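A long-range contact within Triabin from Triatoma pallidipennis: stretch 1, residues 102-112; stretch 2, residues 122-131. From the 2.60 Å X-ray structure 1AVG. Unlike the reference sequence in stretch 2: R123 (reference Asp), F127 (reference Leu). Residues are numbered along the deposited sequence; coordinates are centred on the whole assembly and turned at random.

Stretch 1 (102-112) SYDNFALVCRS
Stretch 2 (122-131) DRYLVFERTK

Strands 106-112 and 122-128 pair antiparallel, at 152° between N-to-C directions, axes 4.5 Å apart at closest. Backbone phi/psi values stay extended, and register runs from S112-D122 to F106-E128. CA-CA spacing alternates: it is 4.3 Å from C110 CA to Y124 CA, a non-hydrogen-bonded pair, but 5.5 Å from R111 CA to R123 CA, a hydrogen-bonded one.

D122 (chi1 m) faces S112 (chi1 m), whose OG donates to D122 OD2 at 3.0 Å. R123, which differs from the reference, is all-trans, and its side-chain end leads away; its backbone closes a reciprocal pair, R123 N to R111 O and R111 N to R123 O, each 3.0 Å. Y124 (m, chi2 -83°) turns one ring face to C110 (t): C110 SG lies 4.0 Å from the centroid of the Y124 ring, 25° off its normal.

L125 (m, t) forms the next pair, L125 N to V109 O at 2.7 Å and V109 N to L125 O at 2.8 Å. L125 CD1 sits 3.3 Å from R111 NH1, over one face of that guanidinium. On the same sheet face as Y124, V126 (t) packs CG2 4.0 Å from L108 CD2 and CG1 4.2 Å from F106 CD1; V126 CA approaches A107 O at 3.2 Å in a CA-H...O contact.

F127, also unlike the reference, adopts m with chi2 80°. F127 N donates to A107 O at 2.8 Å, and A107 N to F127 O at 2.9 Å. V109 CB (chi1 t) meets the ring edge, 3.5 Å from F127 CE1. E128 ends the strand opposite F106 (p).

R129 (-90/-24; t, p) then leaves the strand, yet R129 N donates to N105 O at 2.8 Å. Its side chain reaches the S102-N105 type I turn: R129 NE donates to Y103 O at 3.0 Å and 162°, while R129 NH2 adds a weak bond to Y103 O at 3.3 Å. A water weakly bridges T130 N and N105 O.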

# COMPACT_ATOMS: atom_id res chain seq x y z
N SER C 102 0.58 -7.43 14.87
CA SER C 102 1.35 -8.64 14.72
C SER C 102 2.23 -8.50 15.94
O SER C 102 3.16 -7.70 15.95
CB SER C 102 2.17 -8.63 13.44
OG SER C 102 2.90 -7.42 13.32
N TYR C 103 1.89 -9.24 16.98
CA TYR C 103 2.61 -9.19 18.25
C TYR C 103 4.14 -9.27 18.19
O TYR C 103 4.80 -9.05 19.20
CB TYR C 103 2.08 -10.27 19.18
CG TYR C 103 0.58 -10.39 19.17
CD1 TYR C 103 -0.21 -9.41 19.73
CD2 TYR C 103 -0.04 -11.47 18.57
CE1 TYR C 103 -1.61 -9.49 19.68
CE2 TYR C 103 -1.43 -11.57 18.51
CZ TYR C 103 -2.20 -10.58 19.06
OH TYR C 103 -3.57 -10.66 18.98
N ASP C 104 4.70 -9.56 17.02
CA ASP C 104 6.15 -9.67 16.90
C ASP C 104 6.74 -8.70 15.89
O ASP C 104 7.94 -8.72 15.64
CB ASP C 104 6.55 -11.10 16.51
CG ASP C 104 5.94 -11.55 15.19
OD1 ASP C 104 4.81 -11.13 14.85
OD2 ASP C 104 6.60 -12.34 14.48
N ASN C 105 5.91 -7.82 15.35
CA ASN C 105 6.36 -6.87 14.35
C ASN C 105 5.89 -5.45 14.67
O ASN C 105 6.66 -4.65 15.20
CB ASN C 105 5.86 -7.32 12.98
CG ASN C 105 6.37 -6.46 11.85
OD1 ASN C 105 7.43 -5.84 11.94
ND2 ASN C 105 5.61 -6.41 10.77
N PHE C 106 4.64 -5.13 14.35
CA PHE C 106 4.11 -3.80 14.62
C PHE C 106 2.62 -3.88 14.92
O PHE C 106 1.99 -4.92 14.69
CB PHE C 106 4.38 -2.85 13.44
CG PHE C 106 3.46 -3.05 12.25
CD1 PHE C 106 2.22 -2.41 12.19
CD2 PHE C 106 3.84 -3.86 11.20
CE1 PHE C 106 1.38 -2.58 11.10
CE2 PHE C 106 3.00 -4.04 10.11
CZ PHE C 106 1.77 -3.40 10.06
N ALA C 107 2.05 -2.78 15.41
CA ALA C 107 0.63 -2.75 15.74
C ALA C 107 0.07 -1.36 15.53
O ALA C 107 0.64 -0.38 16.00
CB ALA C 107 0.44 -3.16 17.19
N LEU C 108 -1.04 -1.29 14.79
CA LEU C 108 -1.72 -0.04 14.53
C LEU C 108 -2.73 0.03 15.67
O LEU C 108 -3.41 -0.96 15.96
CB LEU C 108 -2.42 -0.11 13.17
CG LEU C 108 -2.89 1.17 12.44
CD1 LEU C 108 -4.39 1.11 12.21
CD2 LEU C 108 -2.49 2.44 13.18
N VAL C 109 -2.83 1.18 16.33
CA VAL C 109 -3.72 1.34 17.49
C VAL C 109 -4.31 2.75 17.57
O VAL C 109 -3.65 3.72 17.22
CB VAL C 109 -2.90 1.06 18.82
CG1 VAL C 109 -3.72 1.40 20.05
CG2 VAL C 109 -2.46 -0.39 18.89
N CYS C 110 -5.57 2.86 17.98
CA CYS C 110 -6.17 4.18 18.13
C CYS C 110 -6.07 4.47 19.62
O CYS C 110 -6.52 3.67 20.44
CB CYS C 110 -7.63 4.18 17.68
SG CYS C 110 -8.29 5.85 17.39
N ARG C 111 -5.43 5.58 19.97
CA ARG C 111 -5.23 5.97 21.36
C ARG C 111 -5.92 7.26 21.77
O ARG C 111 -5.91 8.25 21.03
CB ARG C 111 -3.74 6.09 21.60
CG ARG C 111 -3.30 6.60 22.96
CD ARG C 111 -1.92 6.02 23.23
NE ARG C 111 -0.90 6.93 23.75
CZ ARG C 111 -0.68 8.17 23.33
NH1 ARG C 111 -1.42 8.72 22.37
NH2 ARG C 111 0.41 8.80 23.74
N SER C 112 -6.56 7.22 22.92
CA SER C 112 -7.23 8.38 23.47
C SER C 112 -6.50 8.72 24.75
O SER C 112 -6.45 7.90 25.67
CB SER C 112 -8.69 8.09 23.77
OG SER C 112 -9.39 7.82 22.58
N ASP C 122 -7.46 11.97 20.35
CA ASP C 122 -7.39 10.71 19.62
C ASP C 122 -6.39 10.74 18.49
O ASP C 122 -6.36 11.68 17.69
CB ASP C 122 -8.76 10.37 19.02
CG ASP C 122 -9.86 10.32 20.05
OD1 ASP C 122 -10.12 11.36 20.69
OD2 ASP C 122 -10.48 9.25 20.20
N ARG C 123 -5.64 9.66 18.35
CA ARG C 123 -4.66 9.59 17.29
C ARG C 123 -4.29 8.13 16.99
O ARG C 123 -4.18 7.30 17.90
CB ARG C 123 -3.43 10.42 17.70
CG ARG C 123 -2.36 10.60 16.63
CD ARG C 123 -1.36 11.66 17.08
NE ARG C 123 -0.10 11.61 16.34
CZ ARG C 123 0.93 12.43 16.55
NH1 ARG C 123 0.85 13.37 17.49
NH2 ARG C 123 2.03 12.31 15.83
N TYR C 124 -4.21 7.81 15.70
CA TYR C 124 -3.86 6.47 15.25
C TYR C 124 -2.34 6.38 15.31
O TYR C 124 -1.63 7.14 14.64
CB TYR C 124 -4.37 6.24 13.82
CG TYR C 124 -5.88 6.27 13.69
CD1 TYR C 124 -6.65 5.14 13.97
CD2 TYR C 124 -6.55 7.43 13.29
CE1 TYR C 124 -8.05 5.17 13.87
CE2 TYR C 124 -7.94 7.46 13.18
CZ TYR C 124 -8.68 6.34 13.47
OH TYR C 124 -10.06 6.39 13.36
N LEU C 125 -1.84 5.45 16.12
CA LEU C 125 -0.41 5.27 16.31
C LEU C 125 0.06 3.88 15.91
O LEU C 125 -0.74 2.95 15.83
CB LEU C 125 -0.07 5.50 17.79
CG LEU C 125 -0.59 6.77 18.47
CD1 LEU C 125 -0.40 6.63 19.98
CD2 LEU C 125 0.14 7.99 17.95
N VAL C 126 1.36 3.75 15.68
CA VAL C 126 1.97 2.48 15.29
C VAL C 126 3.07 2.09 16.27
O VAL C 126 4.11 2.76 16.34
CB VAL C 126 2.56 2.56 13.87
CG1 VAL C 126 3.41 1.33 13.58
CG2 VAL C 126 1.45 2.68 12.85
N PHE C 127 2.85 1.01 17.02
CA PHE C 127 3.82 0.52 17.99
C PHE C 127 4.75 -0.44 17.28
O PHE C 127 4.30 -1.40 16.66
CB PHE C 127 3.13 -0.22 19.14
CG PHE C 127 2.23 0.65 20.00
CD1 PHE C 127 0.94 0.98 19.59
CD2 PHE C 127 2.66 1.08 21.26
CE1 PHE C 127 0.09 1.71 20.42
CE2 PHE C 127 1.81 1.81 22.10
CZ PHE C 127 0.53 2.13 21.68
N GLU C 128 6.05 -0.19 17.35
CA GLU C 128 7.03 -1.05 16.72
C GLU C 128 7.66 -2.00 17.71
O GLU C 128 7.86 -1.64 18.87
CB GLU C 128 8.12 -0.21 16.07
CG GLU C 128 7.65 0.52 14.86
CD GLU C 128 8.77 1.24 14.17
OE1 GLU C 128 9.71 0.57 13.68
OE2 GLU C 128 8.71 2.49 14.12
N ARG C 129 7.95 -3.21 17.27
CA ARG C 129 8.58 -4.19 18.14
C ARG C 129 10.09 -4.04 18.01
O ARG C 129 10.83 -4.37 18.93
CB ARG C 129 8.12 -5.59 17.74
CG ARG C 129 8.17 -6.62 18.86
CD ARG C 129 7.44 -6.13 20.09
NE ARG C 129 6.52 -7.12 20.64
CZ ARG C 129 6.22 -7.24 21.94
NH1 ARG C 129 6.77 -6.44 22.84
NH2 ARG C 129 5.32 -8.13 22.33
N THR C 130 10.54 -3.49 16.88
CA THR C 130 11.96 -3.28 16.63
C THR C 130 12.36 -1.81 16.79
O THR C 130 11.67 -0.90 16.29
CB THR C 130 12.35 -3.83 15.21
OG1 THR C 130 13.26 -4.93 15.36
CG2 THR C 130 12.98 -2.75 14.32
N LYS C 131 13.47 -1.57 17.49
CA LYS C 131 13.97 -0.22 17.71
C LYS C 131 14.58 0.38 16.45
O LYS C 131 15.46 -0.21 15.83
CB LYS C 131 14.99 -0.21 18.84
CG LYS C 131 15.61 1.16 19.07
CD LYS C 131 16.44 1.20 20.34
CE LYS C 131 17.62 0.25 20.26
NZ LYS C 131 18.30 0.17 21.57
O HOH W 1 9.51 -3.28 13.75